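Long-range contact in uncharacterized protein yfeY (Escherichia coli, PDB 2QZB), which is of unknown function but is probably made with a signal peptide and anchored to a membrane as a lipoprotein: residues S130-R142 with L154-R166. Residues are numbered along the deposited sequence; the frame is centred on the assembly and turned at random. Where two conformers were deposited one is given.
Sequences SQHISYQFSGEWR and LKNWKVSKIIWRR
Trp-157 lays one indole face over the backbone of Ser-138 and Gly-139, with Gly-139 CA 3.4 Å from the centroid of its five-membered ring and almost on the ring normal. Glycine suits this place because its bare CA can sit directly on the indole and tolerates the fully extended backbone here; Leu-154 CD2 covers the opposite face. At the ring edge Trp-157 NE1 donates to Glu-140 O (3.1 Å), met from above its carbonyl plane, while Trp-141 CE3 meets Trp-157 CH2, the two ring planes turned 53° to each other. Strands 133-138 and 158-165 pair antiparallel, interrupted by a classic beta bulge at which Ser-160 and Lys-161 both face Gln-136, with Ser-138 and Lys-158 paired beyond it. Gln-136 O takes a 2.8 Å bond from Ser-160 N and a weak one from Lys-161 N. Phe-137 CE2 reaches Val-159 CG2 at 3.4 Å, an apolar contact beside the bulge. Ile-133 CG2 and Tyr-135 CD1 both touch Ile-162 CG2 on the buried face, this methyl lying at the tyrosine ring edge. The other face is more polar. Gln-136, extended beyond CG (chi2 -167°), lies across Ile-163 CD1 and carries NE2 to Glu-124. A water bridges Gln-136 OE1 and Ser-160 OG. Arg-165 NH1 meets a second water that also binds Ser-134 OG and His-132 O, and forms a salt bridge with Glu-124, which suits a long cationic side chain on this partly exposed face. Within the eight-stranded antiparallel sheet, strand 158-165 lies between 81-84 and 133-138, whose far edge pairs with strand 123-126, while helix 101-104 packs against Phe-137 and Leu-154.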
ATOM      1  N   SER A 130       7.819  -9.976  -7.065  1.00 32.49           N
ATOM      2  CA  SER A 130       6.784 -10.191  -6.037  1.00 31.37           C
ATOM      3  C   SER A 130       5.450 -10.602  -6.641  1.00 30.69           C
ATOM      4  O   SER A 130       5.072 -10.108  -7.699  1.00 30.28           O
ATOM      5  CB  SER A 130       6.571  -8.920  -5.214  1.00 31.29           C
ATOM      6  OG  SER A 130       5.580  -9.144  -4.215  1.00 29.40           O
ATOM      7  N   GLN A 131       4.726 -11.476  -5.946  1.00 30.45           N
ATOM      8  CA  GLN A 131       3.356 -11.863  -6.300  0.50 30.77           C
ATOM      9  C   GLN A 131       2.326 -11.032  -5.508  1.00 30.34           C
ATOM     10  O   GLN A 131       1.138 -11.043  -5.805  1.00 30.86           O
ATOM     11  CB  GLN A 131       3.136 -13.350  -5.966  0.50 30.99           C
ATOM     12  CG  GLN A 131       3.940 -14.354  -6.825  0.50 31.93           C
ATOM     13  CD  GLN A 131       4.168 -15.698  -6.139  0.50 32.31           C
ATOM     14  OE1 GLN A 131       5.186 -16.356  -6.376  0.50 34.62           O
ATOM     15  NE2 GLN A 131       3.232 -16.109  -5.278  0.50 34.72           N
ATOM     16  N   HIS A 132       2.776 -10.342  -4.459  1.00 28.66           N
ATOM     17  CA  HIS A 132       1.812  -9.717  -3.518  1.00 26.64           C
ATOM     18  C   HIS A 132       1.984  -8.233  -3.288  1.00 25.37           C
ATOM     19  O   HIS A 132       1.050  -7.592  -2.829  1.00 25.31           O
ATOM     20  CB  HIS A 132       1.828 -10.460  -2.178  1.00 26.97           C
ATOM     21  CG  HIS A 132       1.408 -11.882  -2.293  1.00 30.24           C
ATOM     22  ND1 HIS A 132       2.310 -12.928  -2.313  1.00 33.26           N
ATOM     23  CD2 HIS A 132       0.183 -12.434  -2.475  1.00 31.74           C
ATOM     24  CE1 HIS A 132       1.653 -14.062  -2.482  1.00 33.45           C
ATOM     25  NE2 HIS A 132       0.361 -13.792  -2.570  1.00 32.18           N
ATOM     26  N   ILE A 133       3.159  -7.681  -3.618  1.00 24.10           N
ATOM     27  CA  ILE A 133       3.506  -6.270  -3.303  1.00 23.47           C
ATOM     28  C   ILE A 133       3.495  -5.358  -4.534  1.00 24.71           C
ATOM     29  O   ILE A 133       3.993  -5.743  -5.625  1.00 23.16           O
ATOM     30  CB  ILE A 133       4.874  -6.193  -2.544  1.00 23.18           C
ATOM     31  CG1 ILE A 133       4.849  -7.072  -1.296  1.00 22.05           C
ATOM     32  CG2 ILE A 133       5.278  -4.734  -2.182  1.00 23.11           C
ATOM     33  CD1 ILE A 133       6.271  -7.301  -0.696  1.00 24.19           C
ATOM     34  N   SER A 134       2.899  -4.165  -4.356  1.00 24.39           N
ATOM     35  CA  SER A 134       2.846  -3.103  -5.343  1.00 25.73           C
ATOM     36  C   SER A 134       3.243  -1.815  -4.632  1.00 25.35           C
ATOM     37  O   SER A 134       3.153  -1.747  -3.411  1.00 24.94           O
ATOM     38  CB  SER A 134       1.419  -2.920  -5.860  1.00 26.63           C
ATOM     39  OG  SER A 134       0.947  -4.096  -6.500  1.00 32.85           O
ATOM     40  N   TYR A 135       3.649  -0.808  -5.402  1.00 25.01           N
ATOM     41  CA  TYR A 135       3.996   0.510  -4.874  1.00 25.92           C
ATOM     42  C   TYR A 135       3.118   1.500  -5.605  1.00 25.65           C
ATOM     43  O   TYR A 135       2.935   1.384  -6.827  1.00 26.79           O
ATOM     44  CB  TYR A 135       5.482   0.844  -5.145  1.00 25.34           C
ATOM     45  CG  TYR A 135       6.479  -0.244  -4.781  1.00 25.15           C
ATOM     46  CD1 TYR A 135       6.561  -0.741  -3.487  1.00 24.04           C
ATOM     47  CD2 TYR A 135       7.357  -0.763  -5.737  1.00 25.44           C
ATOM     48  CE1 TYR A 135       7.449  -1.749  -3.158  1.00 24.65           C
ATOM     49  CE2 TYR A 135       8.277  -1.750  -5.403  1.00 21.53           C
ATOM     50  CZ  TYR A 135       8.322  -2.232  -4.125  1.00 25.64           C
ATOM     51  OH  TYR A 135       9.243  -3.194  -3.774  1.00 24.33           O
ATOM     52  N   GLN A 136       2.552   2.462  -4.904  1.00 25.25           N
ATOM     53  CA  GLN A 136       1.972   3.603  -5.612  1.00 26.01           C
ATOM     54  C   GLN A 136       2.949   4.759  -5.569  1.00 25.57           C
ATOM     55  O   GLN A 136       3.709   4.914  -4.591  1.00 24.68           O
ATOM     56  CB  GLN A 136       0.604   4.035  -5.048  1.00 26.57           C
ATOM     57  CG  GLN A 136      -0.489   2.966  -5.139  1.00 28.48           C
ATOM     58  CD  GLN A 136      -1.913   3.514  -4.876  1.00 29.24           C
ATOM     59  OE1 GLN A 136      -2.092   4.664  -4.441  1.00 32.54           O
ATOM     60  NE2 GLN A 136      -2.924   2.682  -5.147  1.00 32.43           N
ATOM     61  N   PHE A 137       2.931   5.574  -6.625  1.00 25.65           N
ATOM     62  CA  PHE A 137       3.869   6.693  -6.762  1.00 25.66           C
ATOM     63  C   PHE A 137       3.060   7.962  -6.861  1.00 26.88           C
ATOM     64  O   PHE A 137       1.947   7.937  -7.380  1.00 26.44           O
ATOM     65  CB  PHE A 137       4.748   6.520  -8.023  1.00 24.48           C
ATOM     66  CG  PHE A 137       5.795   5.453  -7.868  1.00 23.52           C
ATOM     67  CD1 PHE A 137       5.497   4.117  -8.156  1.00 23.42           C
ATOM     68  CD2 PHE A 137       7.042   5.766  -7.390  1.00 22.78           C
ATOM     69  CE1 PHE A 137       6.444   3.130  -7.978  1.00 22.37           C
ATOM     70  CE2 PHE A 137       7.988   4.796  -7.223  1.00 24.50           C
ATOM     71  CZ  PHE A 137       7.687   3.467  -7.493  1.00 23.01           C
ATOM     72  N   SER A 138       3.593   9.072  -6.360  1.00 27.65           N
ATOM     73  CA  SER A 138       2.973  10.367  -6.675  1.00 29.63           C
ATOM     74  C   SER A 138       4.014  11.431  -6.928  1.00 30.49           C
ATOM     75  O   SER A 138       5.183  11.274  -6.541  1.00 29.95           O
ATOM     76  CB  SER A 138       1.919  10.815  -5.656  1.00 29.97           C
ATOM     77  OG  SER A 138       2.232  10.466  -4.335  1.00 34.17           O
ATOM     78  N   GLY A 139       3.603  12.494  -7.607  1.00 31.37           N
ATOM     79  CA  GLY A 139       4.536  13.540  -8.037  1.00 33.76           C
ATOM     80  C   GLY A 139       3.746  14.513  -8.884  1.00 35.71           C
ATOM     81  O   GLY A 139       2.511  14.417  -8.925  1.00 35.16           O
ATOM     82  N   GLU A 140       4.435  15.445  -9.554  1.00 37.22           N
ATOM     83  CA  GLU A 140       3.756  16.442 -10.392  1.00 40.29           C
ATOM     84  C   GLU A 140       3.117  15.810 -11.620  1.00 40.21           C
ATOM     85  O   GLU A 140       3.809  15.156 -12.410  1.00 40.18           O
ATOM     86  CB  GLU A 140       4.737  17.547 -10.833  1.00 40.59           C
ATOM     87  CG  GLU A 140       4.077  18.824 -11.422  1.00 42.05           C
ATOM     88  CD  GLU A 140       5.048  20.040 -11.449  1.00 44.02           C
ATOM     89  OE1 GLU A 140       6.236  19.871 -11.042  1.00 48.34           O
ATOM     90  OE2 GLU A 140       4.628  21.147 -11.879  1.00 45.26           O
ATOM     91  N   TRP A 141       1.814  16.015 -11.785  1.00 40.78           N
ATOM     92  CA  TRP A 141       1.127  15.524 -12.974  1.00 42.56           C
ATOM     93  C   TRP A 141       1.439  16.404 -14.182  1.00 43.73           C
ATOM     94  O   TRP A 141       1.650  17.624 -14.047  1.00 43.82           O
ATOM     95  CB  TRP A 141      -0.380  15.429 -12.770  1.00 43.44           C
ATOM     96  CG  TRP A 141      -1.058  14.602 -13.823  1.00 42.81           C
ATOM     97  CD1 TRP A 141      -1.493  15.024 -15.050  1.00 44.50           C
ATOM     98  CD2 TRP A 141      -1.346  13.204 -13.751  1.00 42.92           C
ATOM     99  NE1 TRP A 141      -2.030  13.960 -15.753  1.00 45.35           N
ATOM    100  CE2 TRP A 141      -1.961  12.838 -14.971  1.00 43.48           C
ATOM    101  CE3 TRP A 141      -1.143  12.220 -12.770  1.00 43.15           C
ATOM    102  CZ2 TRP A 141      -2.376  11.537 -15.233  1.00 43.53           C
ATOM    103  CZ3 TRP A 141      -1.561  10.925 -13.030  1.00 44.23           C
ATOM    104  CH2 TRP A 141      -2.178  10.597 -14.249  1.00 43.21           C
ATOM    105  N   ARG A 142       1.496  15.757 -15.340  1.00 44.32           N
ATOM    106  CA  ARG A 142       1.795  16.378 -16.612  1.00 45.86           C
ATOM    107  C   ARG A 142       0.991  15.601 -17.650  1.00 46.44           C
ATOM    108  O   ARG A 142       0.865  14.385 -17.534  1.00 46.05           O
ATOM    109  CB  ARG A 142       3.282  16.252 -16.892  1.00 45.65           C
ATOM    110  CG  ARG A 142       3.892  17.373 -17.672  1.00 49.08           C
ATOM    111  CD  ARG A 142       5.341  17.595 -17.228  1.00 52.58           C
ATOM    112  NE  ARG A 142       5.391  18.582 -16.157  1.00 56.07           N
ATOM    113  CZ  ARG A 142       6.181  18.535 -15.088  1.00 58.19           C
ATOM    114  NH1 ARG A 142       7.020  17.521 -14.875  1.00 57.66           N
ATOM    115  NH2 ARG A 142       6.099  19.517 -14.203  1.00 60.31           N
ATOM    116  N   LEU A 154       7.542  10.816 -14.673  1.00 34.10           N
ATOM    117  CA  LEU A 154       7.554   9.802 -13.625  1.00 33.15           C
ATOM    118  C   LEU A 154       8.905   9.601 -12.948  1.00 33.01           C
ATOM    119  O   LEU A 154       8.923   9.213 -11.789  1.00 32.24           O
ATOM    120  CB  LEU A 154       7.027   8.465 -14.131  1.00 33.22           C
ATOM    121  CG  LEU A 154       5.548   8.412 -14.512  1.00 33.51           C
ATOM    122  CD1 LEU A 154       5.198   6.995 -15.005  1.00 31.40           C
ATOM    123  CD2 LEU A 154       4.664   8.821 -13.337  1.00 31.68           C
ATOM    124  N   LYS A 155      10.017   9.881 -13.635  1.00 32.21           N
ATOM    125  CA  LYS A 155      11.340   9.558 -13.067  1.00 34.20           C
ATOM    126  C   LYS A 155      11.556  10.206 -11.695  1.00 32.72           C
ATOM    127  O   LYS A 155      12.197   9.613 -10.826  1.00 33.79           O
ATOM    128  CB  LYS A 155      12.512   9.854 -14.030  1.00 33.62           C
ATOM    129  CG  LYS A 155      12.633  11.311 -14.445  1.00 37.26           C
ATOM    130  CD  LYS A 155      13.762  11.565 -15.486  1.00 37.74           C
ATOM    131  CE  LYS A 155      14.300  13.010 -15.325  1.00 43.71           C
ATOM    132  NZ  LYS A 155      14.806  13.680 -16.586  1.00 49.01           N
ATOM    133  N   ASN A 156      10.939  11.370 -11.501  1.00 31.50           N
ATOM    134  CA  ASN A 156      11.026  12.162 -10.279  1.00 31.15           C
ATOM    135  C   ASN A 156       9.898  11.888  -9.255  1.00 29.78           C
ATOM    136  O   ASN A 156       9.879  12.468  -8.151  1.00 28.67           O
ATOM    137  CB  ASN A 156      11.032  13.658 -10.660  1.00 31.70           C
ATOM    138  CG  ASN A 156      12.188  14.018 -11.583  1.00 35.52           C
ATOM    139  OD1 ASN A 156      13.350  13.646 -11.318  1.00 41.22           O
ATOM    140  ND2 ASN A 156      11.880  14.712 -12.686  1.00 37.86           N
ATOM    141  N   TRP A 157       8.966  11.011  -9.608  1.00 27.01           N
ATOM    142  CA  TRP A 157       7.940  10.584  -8.639  1.00 25.00           C
ATOM    143  C   TRP A 157       8.542   9.753  -7.485  1.00 23.72           C
ATOM    144  O   TRP A 157       9.647   9.231  -7.589  1.00 22.15           O
ATOM    145  CB  TRP A 157       6.816   9.843  -9.368  1.00 25.20           C
ATOM    146  CG  TRP A 157       5.896  10.783 -10.140  1.00 23.53           C
ATOM    147  CD1 TRP A 157       6.235  11.952 -10.753  1.00 25.40           C
ATOM    148  CD2 TRP A 157       4.487  10.606 -10.364  1.00 25.16           C
ATOM    149  NE1 TRP A 157       5.118  12.530 -11.331  1.00 24.79           N
ATOM    150  CE2 TRP A 157       4.033  11.721 -11.098  1.00 25.84           C
ATOM    151  CE3 TRP A 157       3.562   9.619  -9.992  1.00 27.75           C
ATOM    152  CZ2 TRP A 157       2.696  11.861 -11.507  1.00 26.61           C
ATOM    153  CZ3 TRP A 157       2.223   9.767 -10.370  1.00 27.37           C
ATOM    154  CH2 TRP A 157       1.807  10.884 -11.126  1.00 26.93           C
ATOM    155  N   LYS A 158       7.832   9.681  -6.368  1.00 22.57           N
ATOM    156  CA  LYS A 158       8.307   8.933  -5.210  1.00 24.57           C
ATOM    157  C   LYS A 158       7.191   8.048  -4.684  1.00 23.92           C
ATOM    158  O   LYS A 158       6.036   8.402  -4.822  1.00 23.24           O
ATOM    159  CB  LYS A 158       8.775   9.885  -4.091  1.00 24.93           C
ATOM    160  CG  LYS A 158      10.034  10.665  -4.499  1.00 28.27           C
ATOM    161  CD  LYS A 158      10.547  11.538  -3.383  1.00 32.51           C
ATOM    162  CE  LYS A 158      11.763  12.381  -3.871  1.00 35.34           C
ATOM    163  NZ  LYS A 158      12.006  13.521  -2.891  1.00 40.61           N
ATOM    164  N   VAL A 159       7.571   6.941  -4.047  1.00 22.50           N
ATOM    165  CA  VAL A 159       6.645   5.999  -3.497  1.00 23.16           C
ATOM    166  C   VAL A 159       5.823   6.708  -2.423  1.00 24.22           C
ATOM    167  O   VAL A 159       6.392   7.281  -1.479  1.00 24.40           O
ATOM    168  CB  VAL A 159       7.402   4.771  -2.849  1.00 22.90           C
ATOM    169  CG1 VAL A 159       6.429   3.880  -2.074  1.00 22.33           C
ATOM    170  CG2 VAL A 159       8.117   3.941  -3.918  1.00 21.55           C
ATOM    171  N   SER A 160       4.506   6.656  -2.547  1.00 24.08           N
ATOM    172  CA  SER A 160       3.629   7.290  -1.554  1.00 25.00           C
ATOM    173  C   SER A 160       2.762   6.258  -0.825  1.00 25.45           C
ATOM    174  O   SER A 160       2.159   6.559   0.190  1.00 25.57           O
ATOM    175  CB  SER A 160       2.738   8.325  -2.222  1.00 25.79           C
ATOM    176  OG  SER A 160       2.033   7.725  -3.287  1.00 25.00           O
ATOM    177  N   LYS A 161       2.724   5.028  -1.332  1.00 25.11           N
ATOM    178  CA  LYS A 161       2.067   3.940  -0.622  1.00 24.86           C
ATOM    179  C   LYS A 161       2.693   2.600  -1.012  1.00 24.47           C
ATOM    180  O   LYS A 161       3.142   2.424  -2.151  1.00 22.72           O
ATOM    181  CB  LYS A 161       0.586   3.996  -0.974  1.00 25.68           C
ATOM    182  CG  LYS A 161      -0.298   3.010  -0.318  1.00 28.16           C
ATOM    183  CD  LYS A 161      -1.609   3.707  -0.043  1.00 36.35           C
ATOM    184  CE  LYS A 161      -2.459   3.794  -1.264  1.00 38.81           C
ATOM    185  NZ  LYS A 161      -3.816   4.313  -0.901  1.00 45.36           N
ATOM    186  N   ILE A 162       2.734   1.664  -0.066  1.00 24.27           N
ATOM    187  CA  ILE A 162       3.119   0.299  -0.371  1.00 24.11           C
ATOM    188  C   ILE A 162       1.856  -0.568  -0.147  1.00 25.12           C
ATOM    189  O   ILE A 162       1.200  -0.473   0.911  1.00 25.66           O
ATOM    190  CB  ILE A 162       4.324  -0.193   0.505  1.00 23.70           C
ATOM    191  CG1 ILE A 162       5.547   0.748   0.338  1.00 23.28           C
ATOM    192  CG2 ILE A 162       4.708  -1.649   0.125  1.00 24.39           C
ATOM    193  CD1 ILE A 162       6.647   0.470   1.271  1.00 22.45           C
ATOM    194  N   ILE A 163       1.521  -1.403  -1.126  1.00 23.78           N
ATOM    195  CA  ILE A 163       0.292  -2.214  -1.052  1.00 23.99           C
ATOM    196  C   ILE A 163       0.615  -3.693  -1.048  1.00 24.48           C
ATOM    197  O   ILE A 163       1.354  -4.183  -1.921  1.00 23.55           O
ATOM    198  CB  ILE A 163      -0.632  -1.880  -2.225  1.00 24.08           C
ATOM    199  CG1 ILE A 163      -0.860  -0.364  -2.280  1.00 23.54           C
ATOM    200  CG2 ILE A 163      -1.960  -2.676  -2.143  1.00 23.72           C
ATOM    201  CD1 ILE A 163      -1.452   0.056  -3.559  1.00 29.11           C
ATOM    202  N   TRP A 164       0.078  -4.408  -0.073  1.00 24.15           N
ATOM    203  CA  TRP A 164       0.161  -5.855  -0.060  1.00 24.59           C
ATOM    204  C   TRP A 164      -1.219  -6.418  -0.411  1.00 25.63           C
ATOM    205  O   TRP A 164      -2.237  -5.905   0.110  1.00 25.49           O
ATOM    206  CB  TRP A 164       0.582  -6.364   1.323  1.00 24.76           C
ATOM    207  CG  TRP A 164       0.495  -7.878   1.431  1.00 26.07           C
ATOM    208  CD1 TRP A 164       1.469  -8.771   1.100  1.00 26.67           C
ATOM    209  CD2 TRP A 164      -0.626  -8.662   1.909  1.00 26.52           C
ATOM    210  NE1 TRP A 164       1.031 -10.064   1.340  1.00 29.23           N
ATOM    211  CE2 TRP A 164      -0.246 -10.020   1.845  1.00 28.16           C
ATOM    212  CE3 TRP A 164      -1.910  -8.340   2.391  1.00 28.95           C
ATOM    213  CZ2 TRP A 164      -1.110 -11.070   2.234  1.00 26.76           C
ATOM    214  CZ3 TRP A 164      -2.760  -9.371   2.780  1.00 28.36           C
ATOM    215  CH2 TRP A 164      -2.358 -10.728   2.695  1.00 27.05           C
ATOM    216  N   ARG A 165      -1.282  -7.464  -1.259  1.00 25.42           N
ATOM    217  CA  ARG A 165      -2.586  -8.128  -1.565  1.00 26.44           C
ATOM    218  C   ARG A 165      -2.465  -9.648  -1.454  1.00 27.95           C
ATOM    219  O   ARG A 165      -1.480 -10.201  -1.928  1.00 27.26           O
ATOM    220  CB  ARG A 165      -3.098  -7.763  -2.961  1.00 26.06           C
ATOM    221  CG  ARG A 165      -3.569  -6.299  -3.190  1.00 25.06           C
ATOM    222  CD  ARG A 165      -3.867  -6.108  -4.646  1.00 27.25           C
ATOM    223  NE  ARG A 165      -4.475  -4.820  -5.034  1.00 29.87           N
ATOM    224  CZ  ARG A 165      -3.782  -3.803  -5.536  1.00 27.51           C
ATOM    225  NH1 ARG A 165      -2.472  -3.917  -5.657  1.00 27.68           N
ATOM    226  NH2 ARG A 165      -4.373  -2.671  -5.895  1.00 30.60           N
ATOM    227  N   ARG A 166      -3.444 -10.336  -0.850  1.00 29.66           N
ATOM    228  CA  ARG A 166      -3.327 -11.809  -0.648  1.00 32.55           C
ATOM    229  C   ARG A 166      -3.266 -12.568  -1.989  1.00 32.28           C
ATOM    230  O   ARG A 166      -3.724 -12.023  -3.007  1.00 33.83           O
ATOM    231  CB  ARG A 166      -4.471 -12.378   0.201  1.00 32.02           C
ATOM    232  CG  ARG A 166      -5.873 -12.300  -0.424  1.00 35.40           C
ATOM    233  CD  ARG A 166      -6.789 -13.431   0.143  1.00 36.34           C
ATOM    234  NE  ARG A 166      -6.666 -13.515   1.607  1.00 43.67           N
ATOM    235  CZ  ARG A 166      -7.665 -13.351   2.482  1.00 43.10           C
ATOM    236  NH1 ARG A 166      -8.905 -13.123   2.064  1.00 47.04           N
ATOM    237  NH2 ARG A 166      -7.418 -13.433   3.779  1.00 40.32           N
TER
HETATM  238  O   HOH W   1      -2.065 -10.897  -5.136  1.00 43.84           O
HETATM  239  O   HOH W   2      -0.116  -5.792  -4.646  1.00 28.85           O
HETATM  240  O   HOH W   3      -0.564   7.036  -3.301  1.00 28.93           O